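Local coordinates for aminomethyltransferase (Bartonella henselae, PDB 3GIR), which belongs to the glycine cleavage T-protein family, with a folate-binding domain followed by a C-terminal barrel domain, at residues A[183-188]-A[240-245]; A[178-183]-A[216-221]; A[77-82]-A[174-179]. One frame throughout, in Å; residues are numbered along the deposited sequence.

Contact 1 (A[183-188]-A[240-245]); sequences AAVLAD and DSRVEW. With NA (sodium ion), chain B.
R242 reaches across to helix 182-188 and meets D188 with a salt bridge, NH2 to OD2 at 2.8 Å, the acceptor lying close to the guanidinium plane. D188 OD2 is approached on its anti side, and the two flat groups are turned 27° apart. The same NH2 also bonds D240 OD1 at 2.8 Å, while R242 NE takes D240 OD2 at 2.9 Å; this side-on grip uses the syn lone pair of each oxygen and fixes the rotation of the guanidinium. D240 OD2 accepts a second time, from the backbone N of R242, which makes an Asx turn inside the type I turn from D240 to V243. That turn leads into strand 243-245 and carries the sodium site: the carbonyl oxygens of D240 and V243 bind the ion, joined by L238 O and three waters. One water spans V185 O and D240 OD1, and another spans D188 OD2 and R242 NH1. V185 backs the network: V185 CG2 sits over one face of the guanidinium, 3.6 Å from R242 NE, while V185 CG1, anti to the backbone N (chi1 169°), packs on V243 CG2 at 3.6 Å. A184 CB touches R242 NH1 at 3.7 Å.

Contact 2 (A[178-183]-A[216-221]); sequences QGPQAA and TGEDGF
Q178 folds its side chain across the G220 backbone to reach T216 on one hand and F221 on the other. The two segments form the end of an antiparallel pairing between neighbouring strands of the mixed sheet, with Q178 and G220 a non-hydrogen-bonded pair whose CA atoms are just 4.0 Å apart. G220 has no side chain, and the amide of Q178 occupies the side where one would stand. A bend at chi2 (-79°) turns that amide over the glycine, Q178 NE2 coming to 3.6 Å from G220 CA. Its two ends are then fixed separately: T216 OG1 donates to Q178 OE1 at 2.7 Å, in the carbonyl plane and on a lone pair, whereas NE2 reaches F221 O at 3.1 Å from above that carbonyl's plane and also bonds S213 O. The T216 hydroxyl in turn accepts from E218 N, an ST turn, and a water joins Q178 OE1 to E218 O. Next along, G179 N donates almost straight to D219 O (2.9 Å, 174°). E218 lays its CB against G179 CA, but its carboxylate is salt-bridged to R73 and R389; that of D219 pairs with R212. Where helix 182-188 begins, the F221 ring brings its CE2 to 3.7 Å from A183 CA.

Contact 3 (A[77-82]-A[174-179]); sequences GLFDIS and LLALQG
S82 takes over from the backbone where the pairing with L174 runs out: S82 OG, not a carbonyl, accepts from L174 N at 3.1 Å. In turn S82 OG donates to D80 OD1 at 2.6 Å, and S82 N adds a second bond to that oxygen, closing an Asx turn. The serine is thus held by the aspartate while it holds L174 N; D80 OD2 is hydrogen-bonded to H42. Just before it, I81 N still reaches L174 O, tilted from the carbonyl plane, and from there the strands run in regular antiparallel register, with paired backbone bonds at F79–A176 and G77–Q178. On the face of F79 and A176, the phenylalanine ring turns an edge to A176 O, 3.6 Å from CD2, and its CE2 comes to 4.0 Å from Q178 CG, the ring and amide planes standing 76° apart. I81 puts CG1 between its backbone N and carbonyl carbon (chi1 56°), which lays CD1 on L174 CD2 at 3.6 Å and on A176 CB at 3.9 Å. The other face carries L78, whose CD1 touches L175 CB at 4.1 Å and lies near L177 CD1. Strands 76-80 and 173-178 are inner, neighbouring strands of the six-stranded mixed sheet in the folate-binding domain.

Contact 3 is wholly buried, contact 2 mostly so, and contact 1 lies nearer the surface, with its charged groups partly open to solvent. All three reach one mixed sheet. Strand 173-178 pairs with 76-80 in contact 3 and with 220-225 in contact 2, F221 N also bonding L177 O; on the far side of 76-80, L78 N meets E244 O of contact 1. Helix 182-188, following strand 173-178, serves contacts 1 and 2, and R242 CG rests against Q181 OE1 between them. The chemistry shifts accordingly: backbone bonds and aliphatic packing in contact 3, a side-chain amide beside one backbone bond in contact 2, salt bridges and sodium in contact 1, with waters bridging the last two.

Contact 1 (A[183-188]-A[240-245])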
loop_
_atom_site.group_PDB
_atom_site.type_symbol
_atom_site.label_atom_id
_atom_site.label_comp_id
_atom_site.label_asym_id
_atom_site.label_seq_id
_atom_site.Cartn_x
_atom_site.Cartn_y
_atom_site.Cartn_z
ATOM N N ALA A 183 -11.248 -10.893 11.716
ATOM C CA ALA A 183 -12.441 -11.564 11.195
ATOM C C ALA A 183 -13.448 -11.847 12.286
ATOM O O ALA A 183 -14.633 -11.618 12.086
ATOM C CB ALA A 183 -12.056 -12.854 10.423
ATOM N N ALA A 184 -12.969 -12.246 13.446
ATOM C CA ALA A 184 -13.852 -12.509 14.565
ATOM C C ALA A 184 -14.479 -11.221 15.098
ATOM O O ALA A 184 -15.686 -11.145 15.341
ATOM C CB ALA A 184 -13.113 -13.308 15.654
ATOM N N VAL A 185 -13.671 -10.142 15.172
ATOM C CA VAL A 185 -14.161 -8.830 15.580
ATOM C C VAL A 185 -15.267 -8.369 14.611
ATOM O O VAL A 185 -16.312 -7.864 15.062
ATOM C CB VAL A 185 -12.998 -7.791 15.673
ATOM C CG1 VAL A 185 -13.526 -6.377 15.830
ATOM C CG2 VAL A 185 -12.042 -8.163 16.758
ATOM N N LEU A 186 -15.004 -8.495 13.309
ATOM C CA LEU A 186 -15.938 -8.096 12.292
ATOM C C LEU A 186 -17.267 -8.821 12.491
ATOM O O LEU A 186 -18.313 -8.196 12.539
ATOM C CB LEU A 186 -15.403 -8.362 10.897
ATOM C CG LEU A 186 -16.082 -7.758 9.725
ATOM C CD1 LEU A 186 -15.821 -6.257 9.660
ATOM C CD2 LEU A 186 -15.756 -8.444 8.482
ATOM N N ALA A 187 -17.199 -10.129 12.594
ATOM C CA ALA A 187 -18.433 -10.973 12.849
ATOM C C ALA A 187 -19.164 -10.533 14.117
ATOM O O ALA A 187 -20.361 -10.347 14.111
ATOM C CB ALA A 187 -18.074 -12.451 12.923
ATOM N N ASP A 188 -18.443 -10.331 15.202
ATOM C CA ASP A 188 -19.096 -9.979 16.471
ATOM C C ASP A 188 -19.672 -8.565 16.468
ATOM O O ASP A 188 -20.537 -8.228 17.282
ATOM C CB ASP A 188 -18.128 -10.154 17.651
ATOM C CG ASP A 188 -17.761 -11.617 17.950
ATOM O OD1 ASP A 188 -18.333 -12.576 17.379
ATOM O OD2 ASP A 188 -16.796 -11.814 18.738
ATOM N N ASP A 240 -14.517 -3.242 21.204
ATOM C CA ASP A 240 -14.160 -4.673 21.305
ATOM C C ASP A 240 -12.815 -4.736 22.024
ATOM O O ASP A 240 -11.867 -3.959 21.684
ATOM C CB ASP A 240 -14.065 -5.301 19.901
ATOM C CG ASP A 240 -13.906 -6.790 19.893
ATOM O OD1 ASP A 240 -14.726 -7.514 19.257
ATOM O OD2 ASP A 240 -12.925 -7.299 20.501
ATOM N N SER A 241 -12.696 -5.621 23.005
ATOM C CA SER A 241 -11.477 -5.647 23.813
ATOM C C SER A 241 -10.238 -6.148 23.018
ATOM O O SER A 241 -9.118 -5.968 23.467
ATOM C CB SER A 241 -11.713 -6.506 25.078
ATOM O OG SER A 241 -11.883 -7.850 24.633
ATOM N N ARG A 242 -10.454 -6.722 21.848
ATOM C CA ARG A 242 -9.361 -7.205 20.983
ATOM C C ARG A 242 -8.771 -6.058 20.098
ATOM O O ARG A 242 -7.742 -6.316 19.478
ATOM C CB ARG A 242 -9.778 -8.350 20.118
ATOM C CG ARG A 242 -10.225 -9.568 20.968
ATOM C CD ARG A 242 -10.961 -10.548 20.188
ATOM N NE ARG A 242 -12.297 -10.077 19.845
ATOM C CZ ARG A 242 -13.277 -10.875 19.402
ATOM N NH1 ARG A 242 -13.078 -12.189 19.155
ATOM N NH2 ARG A 242 -14.440 -10.343 19.164
ATOM N N VAL A 243 -9.439 -4.895 20.085
ATOM C CA VAL A 243 -9.130 -3.832 19.109
ATOM C C VAL A 243 -8.472 -2.636 19.804
ATOM O O VAL A 243 -8.942 -2.142 20.828
ATOM C CB VAL A 243 -10.406 -3.357 18.416
ATOM C CG1 VAL A 243 -10.173 -2.278 17.378
ATOM C CG2 VAL A 243 -11.070 -4.535 17.662
ATOM N N GLU A 244 -7.372 -2.182 19.191
ATOM C CA GLU A 244 -6.777 -0.898 19.548
ATOM C C GLU A 244 -6.512 -0.107 18.306
ATOM O O GLU A 244 -6.236 -0.677 17.255
ATOM C CB GLU A 244 -5.468 -1.094 20.295
ATOM C CG GLU A 244 -5.566 -1.937 21.595
ATOM C CD GLU A 244 -6.274 -1.213 22.762
ATOM O OE1 GLU A 244 -6.567 -0.013 22.700
ATOM O OE2 GLU A 244 -6.576 -1.867 23.794
ATOM N N TRP A 245 -6.482 1.208 18.433
ATOM C CA TRP A 245 -5.979 2.069 17.362
ATOM C C TRP A 245 -4.452 1.880 17.170
ATOM O O TRP A 245 -3.699 1.676 18.152
ATOM C CB TRP A 245 -6.122 3.521 17.734
ATOM C CG TRP A 245 -7.461 4.168 17.624
ATOM C CD1 TRP A 245 -8.126 4.742 18.683
ATOM C CD2 TRP A 245 -8.265 4.398 16.464
ATOM N NE1 TRP A 245 -9.282 5.298 18.257
ATOM C CE2 TRP A 245 -9.408 5.114 16.892
ATOM C CE3 TRP A 245 -8.153 4.076 15.125
ATOM C CZ2 TRP A 245 -10.411 5.537 16.010
ATOM C CZ3 TRP A 245 -9.146 4.452 14.265
ATOM C CH2 TRP A 245 -10.286 5.189 14.711
HETATM NA NA NA B . -10.732 -2.016 22.369
HETATM O O HOH W 1 -16.714 -6.710 17.608
HETATM O O HOH W 2 -15.162 -14.190 18.689
HETATM O O HOH W 3 -9.113 -3.063 23.930
HETATM O O HOH W 4 -9.718 -0.032 23.201
HETATM O O HOH W 5 -12.174 -1.999 24.418
#

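Contact 2 (A[178-183]-A[216-221])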
loop_
_atom_site.group_PDB
_atom_site.type_symbol
_atom_site.label_atom_id
_atom_site.label_comp_id
_atom_site.label_asym_id
_atom_site.label_seq_id
_atom_site.Cartn_x
_atom_site.Cartn_y
_atom_site.Cartn_z
ATOM N N GLN A 178 -7.160 -5.133 11.027
ATOM C CA GLN A 178 -6.105 -6.067 10.601
ATOM C C GLN A 178 -5.605 -6.906 11.757
ATOM O O GLN A 178 -5.463 -6.440 12.864
ATOM C CB GLN A 178 -4.902 -5.323 10.035
ATOM C CG GLN A 178 -5.243 -4.402 8.913
ATOM C CD GLN A 178 -5.414 -5.142 7.584
ATOM O OE1 GLN A 178 -4.478 -5.846 7.115
ATOM N NE2 GLN A 178 -6.549 -4.865 6.896
ATOM N N GLY A 179 -5.310 -8.189 11.481
ATOM C CA GLY A 179 -4.771 -9.094 12.463
ATOM C C GLY A 179 -5.528 -10.440 12.522
ATOM O O GLY A 179 -6.602 -10.602 11.923
ATOM N N PRO A 180 -4.998 -11.354 13.328
ATOM C CA PRO A 180 -5.622 -12.665 13.418
ATOM C C PRO A 180 -6.958 -12.704 14.044
ATOM O O PRO A 180 -7.689 -13.689 13.779
ATOM C CB PRO A 180 -4.597 -13.475 14.222
ATOM C CG PRO A 180 -3.870 -12.417 15.029
ATOM C CD PRO A 180 -3.728 -11.309 14.043
ATOM N N GLN A 181 -7.334 -11.673 14.790
ATOM C CA GLN A 181 -8.661 -11.593 15.356
ATOM C C GLN A 181 -9.615 -10.681 14.603
ATOM O O GLN A 181 -10.754 -10.463 14.987
ATOM C CB GLN A 181 -8.610 -11.317 16.821
ATOM C CG GLN A 181 -7.843 -12.343 17.644
ATOM C CD GLN A 181 -7.749 -11.977 19.110
ATOM O OE1 GLN A 181 -7.496 -10.845 19.514
ATOM N NE2 GLN A 181 -7.970 -12.997 19.964
ATOM N N ALA A 182 -9.130 -10.091 13.514
ATOM C CA ALA A 182 -9.943 -9.124 12.800
ATOM C C ALA A 182 -11.278 -9.697 12.308
ATOM O O ALA A 182 -12.304 -9.033 12.412
ATOM C CB ALA A 182 -9.149 -8.505 11.599
ATOM N N ALA A 183 -11.248 -10.893 11.716
ATOM C CA ALA A 183 -12.441 -11.564 11.195
ATOM C C ALA A 183 -13.448 -11.847 12.286
ATOM O O ALA A 183 -14.633 -11.618 12.086
ATOM C CB ALA A 183 -12.056 -12.854 10.423
ATOM N N THR A 216 -0.603 -5.120 5.873
ATOM C CA THR A 216 0.023 -5.626 7.081
ATOM C C THR A 216 0.721 -6.990 6.891
ATOM O O THR A 216 1.547 -7.387 7.692
ATOM C CB THR A 216 -0.968 -5.707 8.268
ATOM O OG1 THR A 216 -1.995 -6.674 7.945
ATOM C CG2 THR A 216 -1.548 -4.258 8.684
ATOM N N GLY A 217 0.288 -7.743 5.905
ATOM C CA GLY A 217 0.684 -9.171 5.764
ATOM C C GLY A 217 -0.115 -10.101 6.672
ATOM O O GLY A 217 0.107 -11.317 6.648
ATOM N N GLU A 218 -1.081 -9.560 7.407
ATOM C CA GLU A 218 -2.039 -10.338 8.192
ATOM C C GLU A 218 -3.332 -10.514 7.432
ATOM O O GLU A 218 -3.568 -9.913 6.396
ATOM C CB GLU A 218 -2.299 -9.679 9.539
ATOM C CG GLU A 218 -1.093 -9.449 10.415
ATOM C CD GLU A 218 -0.479 -10.729 10.904
ATOM O OE1 GLU A 218 -1.219 -11.721 11.104
ATOM O OE2 GLU A 218 0.779 -10.780 11.072
ATOM N N ASP A 219 -4.243 -11.357 7.970
ATOM C CA ASP A 219 -5.646 -11.281 7.566
ATOM C C ASP A 219 -6.173 -9.907 7.951
ATOM O O ASP A 219 -5.601 -9.261 8.781
ATOM C CB ASP A 219 -6.462 -12.436 8.227
ATOM C CG ASP A 219 -7.881 -12.543 7.692
ATOM O OD1 ASP A 219 -8.157 -12.054 6.616
ATOM O OD2 ASP A 219 -8.731 -13.104 8.403
ATOM N N GLY A 220 -7.270 -9.459 7.331
ATOM C CA GLY A 220 -7.794 -8.146 7.638
ATOM C C GLY A 220 -8.763 -7.685 6.596
ATOM O O GLY A 220 -8.915 -8.295 5.522
ATOM N N PHE A 221 -9.341 -6.523 6.897
ATOM C CA PHE A 221 -10.377 -5.927 6.144
ATOM C C PHE A 221 -10.132 -4.451 5.998
ATOM O O PHE A 221 -9.481 -3.861 6.863
ATOM C CB PHE A 221 -11.783 -6.171 6.755
ATOM C CG PHE A 221 -12.118 -7.629 6.880
ATOM C CD1 PHE A 221 -12.833 -8.272 5.881
ATOM C CD2 PHE A 221 -11.645 -8.340 7.961
ATOM C CE1 PHE A 221 -13.115 -9.627 6.034
ATOM C CE2 PHE A 221 -11.883 -9.694 8.040
ATOM C CZ PHE A 221 -12.600 -10.283 7.098
HETATM O O HOH W 6 -4.493 -7.750 5.266
HETATM O O HOH W 7 -8.683 -12.247 11.135
#

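Contact 3 (A[77-82]-A[174-179])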
loop_
_atom_site.group_PDB
_atom_site.type_symbol
_atom_site.label_atom_id
_atom_site.label_comp_id
_atom_site.label_asym_id
_atom_site.label_seq_id
_atom_site.Cartn_x
_atom_site.Cartn_y
_atom_site.Cartn_z
ATOM N N GLY A 77 -5.849 -4.664 14.991
ATOM C CA GLY A 77 -5.517 -3.254 15.000
ATOM C C GLY A 77 -6.459 -2.507 14.082
ATOM O O GLY A 77 -6.817 -2.977 13.018
ATOM N N LEU A 78 -6.878 -1.348 14.533
ATOM C CA LEU A 78 -7.765 -0.457 13.789
ATOM C C LEU A 78 -6.933 0.753 13.336
ATOM O O LEU A 78 -6.281 1.444 14.127
ATOM C CB LEU A 78 -8.935 0.035 14.677
ATOM C CG LEU A 78 -10.025 0.826 13.929
ATOM C CD1 LEU A 78 -10.767 -0.030 12.844
ATOM C CD2 LEU A 78 -11.030 1.423 15.020
ATOM N N PHE A 79 -6.958 1.007 12.041
ATOM C CA PHE A 79 -6.190 2.060 11.403
ATOM C C PHE A 79 -7.144 3.008 10.691
ATOM O O PHE A 79 -7.950 2.584 9.871
ATOM C CB PHE A 79 -5.223 1.506 10.337
ATOM C CG PHE A 79 -4.264 0.442 10.799
ATOM C CD1 PHE A 79 -2.902 0.696 10.864
ATOM C CD2 PHE A 79 -4.727 -0.835 11.108
ATOM C CE1 PHE A 79 -2.013 -0.303 11.264
ATOM C CE2 PHE A 79 -3.829 -1.788 11.545
ATOM C CZ PHE A 79 -2.489 -1.507 11.631
ATOM N N ASP A 80 -7.025 4.307 10.997
ATOM C CA ASP A 80 -7.753 5.289 10.253
ATOM C C ASP A 80 -6.926 5.681 9.035
ATOM O O ASP A 80 -5.889 6.365 9.133
ATOM C CB ASP A 80 -8.064 6.539 11.109
ATOM C CG ASP A 80 -8.975 7.496 10.393
ATOM O OD1 ASP A 80 -9.217 7.327 9.160
ATOM O OD2 ASP A 80 -9.425 8.486 11.048
ATOM N N ILE A 81 -7.379 5.246 7.854
ATOM C CA ILE A 81 -6.719 5.464 6.596
ATOM C C ILE A 81 -7.607 6.314 5.663
ATOM O O ILE A 81 -7.580 6.195 4.448
ATOM C CB ILE A 81 -6.189 4.134 5.958
ATOM C CG1 ILE A 81 -7.298 3.153 5.798
ATOM C CG2 ILE A 81 -5.057 3.566 6.860
ATOM C CD1 ILE A 81 -6.820 1.933 4.951
ATOM N N SER A 82 -8.311 7.279 6.271
ATOM C CA SER A 82 -9.248 8.142 5.576
ATOM C C SER A 82 -8.548 9.162 4.704
ATOM O O SER A 82 -9.217 9.925 4.019
ATOM C CB SER A 82 -10.181 8.871 6.557
ATOM O OG SER A 82 -10.970 7.937 7.278
ATOM N N LEU A 174 -12.232 5.688 5.581
ATOM C CA LEU A 174 -11.690 4.395 5.287
ATOM C C LEU A 174 -10.961 3.917 6.538
ATOM O O LEU A 174 -10.064 4.616 7.070
ATOM C CB LEU A 174 -10.688 4.424 4.107
ATOM C CG LEU A 174 -10.209 3.034 3.583
ATOM C CD1 LEU A 174 -11.290 2.171 2.987
ATOM C CD2 LEU A 174 -9.107 3.350 2.545
ATOM N N LEU A 175 -11.339 2.742 7.031
ATOM C CA LEU A 175 -10.758 2.110 8.227
ATOM C C LEU A 175 -10.177 0.788 7.802
ATOM O O LEU A 175 -10.805 0.083 7.067
ATOM C CB LEU A 175 -11.786 1.867 9.329
ATOM C CG LEU A 175 -12.562 3.089 9.787
ATOM C CD1 LEU A 175 -13.712 2.699 10.738
ATOM C CD2 LEU A 175 -11.620 4.000 10.485
ATOM N N ALA A 176 -9.009 0.419 8.291
ATOM C CA ALA A 176 -8.498 -0.925 8.147
ATOM C C ALA A 176 -8.571 -1.623 9.496
ATOM O O ALA A 176 -8.247 -1.071 10.498
ATOM C CB ALA A 176 -7.023 -0.862 7.686
ATOM N N LEU A 177 -9.002 -2.894 9.467
ATOM C CA LEU A 177 -9.124 -3.728 10.696
ATOM C C LEU A 177 -8.297 -4.951 10.359
ATOM O O LEU A 177 -8.670 -5.765 9.517
ATOM C CB LEU A 177 -10.550 -4.140 10.972
ATOM C CG LEU A 177 -10.738 -5.013 12.200
ATOM C CD1 LEU A 177 -10.513 -4.189 13.490
ATOM C CD2 LEU A 177 -12.188 -5.547 12.165
ATOM N N GLN A 178 -7.160 -5.133 11.027
ATOM C CA GLN A 178 -6.105 -6.067 10.601
ATOM C C GLN A 178 -5.605 -6.906 11.757
ATOM O O GLN A 178 -5.463 -6.440 12.864
ATOM C CB GLN A 178 -4.902 -5.323 10.035
ATOM C CG GLN A 178 -5.243 -4.402 8.913
ATOM C CD GLN A 178 -5.414 -5.142 7.584
ATOM O OE1 GLN A 178 -4.478 -5.846 7.115
ATOM N NE2 GLN A 178 -6.549 -4.865 6.896
ATOM N N GLY A 179 -5.310 -8.189 11.481
ATOM C CA GLY A 179 -4.771 -9.094 12.463
ATOM C C GLY A 179 -5.528 -10.440 12.522
ATOM O O GLY A 179 -6.602 -10.602 11.923
#